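Local coordinates for protein tumor necrosis factor ligand superfamily member 9 (Mus musculus, PDB 6MKB) that binds the receptor TNFRSF9 (4-1BB) as a cytokine of the tumor necrosis factor family and induces proliferation of activated T-cells, at residues Leu26-Gln31 / Asn155-Gly160; Val62-Lys67 / Leu131-Arg136. One frame throughout, in Å; residues are numbered along the deposited sequence.

Contact 1 of 2, residues Leu26-Gln31 / Asn155-Gly160; sequences LNWHSQ and NTTSFG. With NA (sodium ion), chain O; SO4 (sulfate ion), chain K; SO4 (sulfate ion), chain M.
Within the jelly-roll sandwich of the TNF homology domain, Trp28 and Phe159 form a buried aromatic pair that joins strands 24-29 and 149-166 through side chains, with no hydrogen bond between the segments. The edge of the Phe159 ring is turned toward the indole face, with the planes inclined at 58° and the six-membered ring centroids 5.4 Å apart. Phe159 CB also sits over the six-membered ring of Trp28, 3.8 Å from its centroid, as a CH-pi contact. With chi1 at 150°, Phe159 CG swings away from its backbone N, leaving CB against the indole while CD2 approaches Trp28 CE2 to 4.0 Å. The far rim of the indole also meets Thr157: its carbonyl O lies 3.7 Å from Trp28 CZ3, and its CG2 methyl comes within 4.1 Å of Trp28 CH2. The hydroxyl of Thr157 is engaged by Lys67 N. At the surface, His29 ND1 donates to a sulfate O4 at 2.8 Å, probably an ion from the crystallisation liquor. Asn155 O binds a sodium ion at 2.6 Å, a site completed by Lys67 O and Ser69 OG. Around the aromatic pair, Trp28 packs on Leu13 and Ala15 of strand 10-15 and on Val133 of strand 129-140, whereas Phe159 reaches Leu131 and Val133 of strand 129-140 and Leu64 of strand 58-70.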
loop_
_atom_site.group_PDB
_atom_site.type_symbol
_atom_site.label_atom_id
_atom_site.label_comp_id
_atom_site.label_asym_id
_atom_site.label_seq_id
_atom_site.Cartn_x
_atom_site.Cartn_y
_atom_site.Cartn_z
ATOM N N LEU B 26 1.632 -12.113 14.540
ATOM C CA LEU B 26 0.536 -11.261 14.938
ATOM C C LEU B 26 -0.808 -11.998 14.960
ATOM O O LEU B 26 -1.078 -12.882 14.122
ATOM C CB LEU B 26 0.431 -10.038 14.019
ATOM C CG LEU B 26 1.492 -8.962 14.176
ATOM C CD1 LEU B 26 1.277 -7.885 13.170
ATOM C CD2 LEU B 26 1.507 -8.361 15.585
ATOM N N ASN B 27 -1.636 -11.609 15.945
ATOM C CA ASN B 27 -3.006 -12.048 16.121
ATOM C C ASN B 27 -3.894 -11.045 15.395
ATOM O O ASN B 27 -3.567 -9.857 15.340
ATOM C CB ASN B 27 -3.353 -12.141 17.604
ATOM C CG ASN B 27 -3.019 -13.486 18.193
ATOM O OD1 ASN B 27 -3.548 -14.529 17.777
ATOM N ND2 ASN B 27 -2.132 -13.496 19.176
ATOM N N TRP B 28 -4.989 -11.504 14.819
ATOM C CA TRP B 28 -5.881 -10.647 14.060
ATOM C C TRP B 28 -7.327 -10.764 14.539
ATOM O O TRP B 28 -7.767 -11.843 14.956
ATOM C CB TRP B 28 -5.798 -10.998 12.545
ATOM C CG TRP B 28 -4.412 -10.865 12.005
ATOM C CD1 TRP B 28 -3.435 -11.821 12.011
ATOM C CD2 TRP B 28 -3.783 -9.652 11.553
ATOM N NE1 TRP B 28 -2.238 -11.279 11.592
ATOM C CE2 TRP B 28 -2.425 -9.951 11.300
ATOM C CE3 TRP B 28 -4.260 -8.367 11.242
ATOM C CZ2 TRP B 28 -1.537 -9.003 10.788
ATOM C CZ3 TRP B 28 -3.375 -7.425 10.762
ATOM C CH2 TRP B 28 -2.020 -7.732 10.584
ATOM N N HIS B 29 -8.054 -9.632 14.487
ATOM C CA HIS B 29 -9.503 -9.584 14.646
ATOM C C HIS B 29 -10.035 -9.987 13.262
ATOM O O HIS B 29 -9.619 -9.362 12.269
ATOM C CB HIS B 29 -10.012 -8.170 15.031
ATOM C CG HIS B 29 -9.536 -7.618 16.339
ATOM N ND1 HIS B 29 -9.992 -8.130 17.551
ATOM C CD2 HIS B 29 -8.769 -6.531 16.587
ATOM C CE1 HIS B 29 -9.441 -7.377 18.485
ATOM N NE2 HIS B 29 -8.701 -6.402 17.953
ATOM N N SER B 30 -10.889 -11.028 13.170
ATOM C CA SER B 30 -11.485 -11.469 11.885
ATOM C C SER B 30 -12.962 -10.951 11.723
ATOM O O SER B 30 -13.567 -11.149 10.665
ATOM C CB SER B 30 -11.428 -12.992 11.755
ATOM O OG SER B 30 -12.099 -13.651 12.818
ATOM N N GLN B 31 -13.512 -10.290 12.778
ATOM C CA GLN B 31 -14.862 -9.699 12.840
ATOM C C GLN B 31 -14.866 -8.458 13.749
ATOM O O GLN B 31 -14.079 -8.402 14.699
ATOM C CB GLN B 31 -15.910 -10.718 13.315
ATOM C CG GLN B 31 -15.541 -11.474 14.598
ATOM C CD GLN B 31 -16.635 -12.405 15.059
ATOM O OE1 GLN B 31 -17.294 -13.086 14.264
ATOM N NE2 GLN B 31 -16.844 -12.468 16.363
ATOM N N ASN B 155 -5.389 3.340 15.580
ATOM C CA ASN B 155 -4.434 3.317 14.462
ATOM C C ASN B 155 -4.049 1.864 14.226
ATOM O O ASN B 155 -2.938 1.428 14.563
ATOM C CB ASN B 155 -3.202 4.184 14.753
ATOM C CG ASN B 155 -3.513 5.620 15.015
ATOM O OD1 ASN B 155 -4.310 6.239 14.310
ATOM N ND2 ASN B 155 -2.881 6.174 16.039
ATOM N N THR B 156 -5.008 1.097 13.702
ATOM C CA THR B 156 -4.872 -0.335 13.564
ATOM C C THR B 156 -4.170 -0.790 12.284
ATOM O O THR B 156 -4.581 -0.462 11.177
ATOM C CB THR B 156 -6.234 -1.014 13.666
ATOM O OG1 THR B 156 -7.134 -0.136 14.333
ATOM C CG2 THR B 156 -6.159 -2.330 14.397
ATOM N N THR B 157 -3.141 -1.616 12.478
ATOM C CA THR B 157 -2.379 -2.323 11.468
ATOM C C THR B 157 -3.360 -3.323 10.797
ATOM O O THR B 157 -4.239 -3.888 11.456
ATOM C CB THR B 157 -1.168 -2.970 12.177
ATOM O OG1 THR B 157 -0.266 -1.929 12.580
ATOM C CG2 THR B 157 -0.448 -4.052 11.339
ATOM N N SER B 158 -3.247 -3.470 9.488
ATOM C CA SER B 158 -4.138 -4.342 8.743
ATOM C C SER B 158 -3.376 -5.254 7.784
ATOM O O SER B 158 -2.229 -5.003 7.398
ATOM C CB SER B 158 -5.167 -3.522 7.973
ATOM O OG SER B 158 -4.529 -2.678 7.021
ATOM N N PHE B 159 -4.028 -6.350 7.446
ATOM C CA PHE B 159 -3.542 -7.335 6.514
ATOM C C PHE B 159 -4.745 -7.883 5.781
ATOM O O PHE B 159 -5.805 -8.080 6.384
ATOM C CB PHE B 159 -2.744 -8.413 7.256
ATOM C CG PHE B 159 -2.708 -9.819 6.710
ATOM C CD1 PHE B 159 -2.157 -10.083 5.455
ATOM C CD2 PHE B 159 -3.093 -10.897 7.505
ATOM C CE1 PHE B 159 -2.100 -11.397 4.959
ATOM C CE2 PHE B 159 -2.987 -12.211 7.033
ATOM C CZ PHE B 159 -2.503 -12.453 5.760
ATOM N N GLY B 160 -4.584 -8.075 4.482
ATOM C CA GLY B 160 -5.634 -8.654 3.657
ATOM C C GLY B 160 -5.193 -9.028 2.261
ATOM O O GLY B 160 -4.000 -9.006 1.947
HETATM NA NA NA O . -0.841 1.627 16.037
HETATM S S SO4 K . -11.550 -10.805 18.702
HETATM O O1 SO4 K . -10.750 -11.640 17.775
HETATM O O2 SO4 K . -12.523 -11.690 19.382
HETATM O O3 SO4 K . -10.700 -10.150 19.727
HETATM O O4 SO4 K . -12.261 -9.756 17.935
HETATM S S SO4 M . -6.731 -6.583 21.813
HETATM O O1 SO4 M . -5.389 -7.187 21.608
HETATM O O2 SO4 M . -7.701 -7.689 22.053
HETATM O O3 SO4 M . -6.687 -5.714 23.022
HETATM O O4 SO4 M . -7.119 -5.772 20.628
#

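Contact 2 of 2, residues Val62-Lys67 / Leu131-Arg136; sequences VFLELK and LSVGLR. With NA (sodium ion), chain O.
Apolar packing alone joins Leu64 to Val133 and Val62 to Leu131, two rungs on strands that run in roughly the same direction without sharing a backbone hydrogen bond. In the tighter rung, Leu64 CD2 lies 3.7 Å from Val133 CG2 and reaches CG1 of the same valine at 4.0 Å, a single methyl set against both branches. The two side chains slide past each other in opposite directions. A chi1 of -66° sets Leu64 CG opposite its carbonyl carbon, and a chi2 of 168°, which carries CD1 onward, leaves CD2 turned toward the valine. The second rung is looser: Val62 CG1 and Leu131 CD2 are 4.3 Å apart. All four residues are buried.

Polar interactions involve other atoms of the same strands. Arg136 NE donates to Leu135 O at 2.8 Å, approaching from above the carbonyl plane, while its side chain rests on Trp82 and Gln88. Ser132 OG is hydrogen-bonded to Gln88 OE1. Glu65 OE1 lies close to Asp116 OD1, a proximity that could favour protonation of one of the two carboxylates. Metal binding adds Lys67 O, which is 2.8 Å from the sodium ion. Contact between subunits comes through Phe63, whose ring meets that of Tyr61 of the second subunit, and through Glu65, which packs on Ser120 of that subunit.

Alternation explains the division of labour: Val62 and Leu64 turn inward, whereas Phe63 and Glu65 serve the dimer interface. Such packing of aliphatic residues between strands of the two facing sheets is characteristic of the core of the TNF-family jelly-roll beta sandwich.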
loop_
_atom_site.group_PDB
_atom_site.type_symbol
_atom_site.label_atom_id
_atom_site.label_comp_id
_atom_site.label_asym_id
_atom_site.label_seq_id
_atom_site.Cartn_x
_atom_site.Cartn_y
_atom_site.Cartn_z
ATOM N N VAL B 62 -2.131 -8.998 -2.433
ATOM C CA VAL B 62 -1.963 -9.131 -0.987
ATOM C C VAL B 62 -1.424 -7.815 -0.474
ATOM O O VAL B 62 -0.560 -7.211 -1.125
ATOM C CB VAL B 62 -1.064 -10.335 -0.613
ATOM C CG1 VAL B 62 -1.155 -10.633 0.882
ATOM C CG2 VAL B 62 -1.431 -11.569 -1.424
ATOM N N PHE B 63 -1.972 -7.326 0.650
ATOM C CA PHE B 63 -1.562 -6.041 1.209
ATOM C C PHE B 63 -1.330 -6.138 2.707
ATOM O O PHE B 63 -1.953 -6.940 3.407
ATOM C CB PHE B 63 -2.579 -4.927 0.878
ATOM C CG PHE B 63 -3.978 -5.117 1.422
ATOM C CD1 PHE B 63 -4.320 -4.659 2.698
ATOM C CD2 PHE B 63 -4.969 -5.714 0.648
ATOM C CE1 PHE B 63 -5.608 -4.858 3.212
ATOM C CE2 PHE B 63 -6.264 -5.886 1.155
ATOM C CZ PHE B 63 -6.575 -5.454 2.428
ATOM N N LEU B 64 -0.408 -5.283 3.174
ATOM C CA LEU B 64 0.004 -5.055 4.550
ATOM C C LEU B 64 0.044 -3.577 4.791
ATOM O O LEU B 64 0.554 -2.832 3.948
ATOM C CB LEU B 64 1.382 -5.642 4.845
ATOM C CG LEU B 64 1.549 -7.159 4.795
ATOM C CD1 LEU B 64 3.061 -7.541 4.824
ATOM C CD2 LEU B 64 0.810 -7.838 5.954
ATOM N N GLU B 65 -0.474 -3.143 5.947
ATOM C CA GLU B 65 -0.398 -1.749 6.344
ATOM C C GLU B 65 0.012 -1.666 7.809
ATOM O O GLU B 65 -0.746 -2.081 8.676
ATOM C CB GLU B 65 -1.706 -1.017 6.088
ATOM C CG GLU B 65 -1.563 0.467 6.379
ATOM C CD GLU B 65 -2.700 1.329 5.887
ATOM O OE1 GLU B 65 -2.644 2.552 6.142
ATOM O OE2 GLU B 65 -3.643 0.792 5.259
ATOM N N LEU B 66 1.244 -1.217 8.059
ATOM C CA LEU B 66 1.812 -1.062 9.380
ATOM C C LEU B 66 1.512 0.315 9.912
ATOM O O LEU B 66 1.814 1.316 9.253
ATOM C CB LEU B 66 3.331 -1.289 9.363
ATOM C CG LEU B 66 4.091 -1.126 10.705
ATOM C CD1 LEU B 66 3.607 -2.139 11.756
ATOM C CD2 LEU B 66 5.594 -1.299 10.502
ATOM N N LYS B 67 0.913 0.360 11.108
ATOM C CA LYS B 67 0.640 1.610 11.804
ATOM C C LYS B 67 1.338 1.527 13.155
ATOM O O LYS B 67 0.883 0.801 14.034
ATOM C CB LYS B 67 -0.859 1.917 11.897
ATOM C CG LYS B 67 -1.490 2.194 10.537
ATOM C CD LYS B 67 -2.843 2.847 10.712
ATOM C CE LYS B 67 -3.579 2.987 9.408
ATOM N NZ LYS B 67 -4.974 3.439 9.621
ATOM N N LEU B 131 -1.562 -17.962 5.090
ATOM C CA LEU B 131 -0.823 -16.717 5.197
ATOM C C LEU B 131 -0.912 -16.181 6.620
ATOM O O LEU B 131 -2.001 -15.987 7.142
ATOM C CB LEU B 131 -1.433 -15.708 4.204
ATOM C CG LEU B 131 -0.750 -15.378 2.864
ATOM C CD1 LEU B 131 -0.185 -16.551 2.175
ATOM C CD2 LEU B 131 -1.729 -14.727 1.921
ATOM N N SER B 132 0.223 -15.996 7.262
ATOM C CA SER B 132 0.315 -15.415 8.592
ATOM C C SER B 132 1.269 -14.209 8.490
ATOM O O SER B 132 1.954 -14.054 7.470
ATOM C CB SER B 132 0.764 -16.450 9.629
ATOM O OG SER B 132 2.127 -16.817 9.513
ATOM N N VAL B 133 1.282 -13.332 9.499
ATOM C CA VAL B 133 2.138 -12.148 9.473
ATOM C C VAL B 133 2.962 -12.083 10.752
ATOM O O VAL B 133 2.413 -12.080 11.861
ATOM C CB VAL B 133 1.306 -10.848 9.267
ATOM C CG1 VAL B 133 2.203 -9.596 9.221
ATOM C CG2 VAL B 133 0.443 -10.946 8.009
ATOM N N GLY B 134 4.265 -11.993 10.582
ATOM C CA GLY B 134 5.187 -11.857 11.694
ATOM C C GLY B 134 5.637 -10.429 11.895
ATOM O O GLY B 134 5.955 -9.715 10.940
ATOM N N LEU B 135 5.616 -9.988 13.143
ATOM C CA LEU B 135 6.165 -8.704 13.515
ATOM C C LEU B 135 7.678 -8.930 13.807
ATOM O O LEU B 135 8.019 -9.846 14.547
ATOM C CB LEU B 135 5.406 -8.131 14.730
ATOM C CG LEU B 135 5.998 -6.849 15.385
ATOM C CD1 LEU B 135 5.877 -5.619 14.465
ATOM C CD2 LEU B 135 5.363 -6.594 16.739
ATOM N N ARG B 136 8.564 -8.156 13.173
ATOM C CA ARG B 136 10.017 -8.210 13.401
ATOM C C ARG B 136 10.526 -6.819 13.763
ATOM O O ARG B 136 10.043 -5.827 13.216
ATOM C CB ARG B 136 10.803 -8.754 12.174
ATOM C CG ARG B 136 10.638 -10.247 11.848
ATOM C CD ARG B 136 10.721 -11.134 13.075
ATOM N NE ARG B 136 9.438 -11.821 13.252
ATOM C CZ ARG B 136 9.277 -13.134 13.191
ATOM N NH1 ARG B 136 10.326 -13.932 13.043
ATOM N NH2 ARG B 136 8.073 -13.667 13.362
HETATM NA NA NA O . -0.841 1.627 16.037
#

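The two contacts illustrate how one sandwich core is assembled from segments distant in sequence. Their centres lie about 9 Å apart, and the chain visits 26-31, then 62-67, 131-136 and finally 155-160, so the outer pair encloses the inner one. Strand 24-29 is the neighbour of 129-140, and 149-166 that of 58-70; each contact therefore takes one strand from each neighbouring pair. Probable backbone hydrogen bonds tie the neighbours, Leu26 N to Val133 O at 2.8 Å and Phe63 N to Gly160 O at 2.9 Å. Both contacts also reach the sodium ion, through Asn155 O and Lys67 O, at one end of the segments.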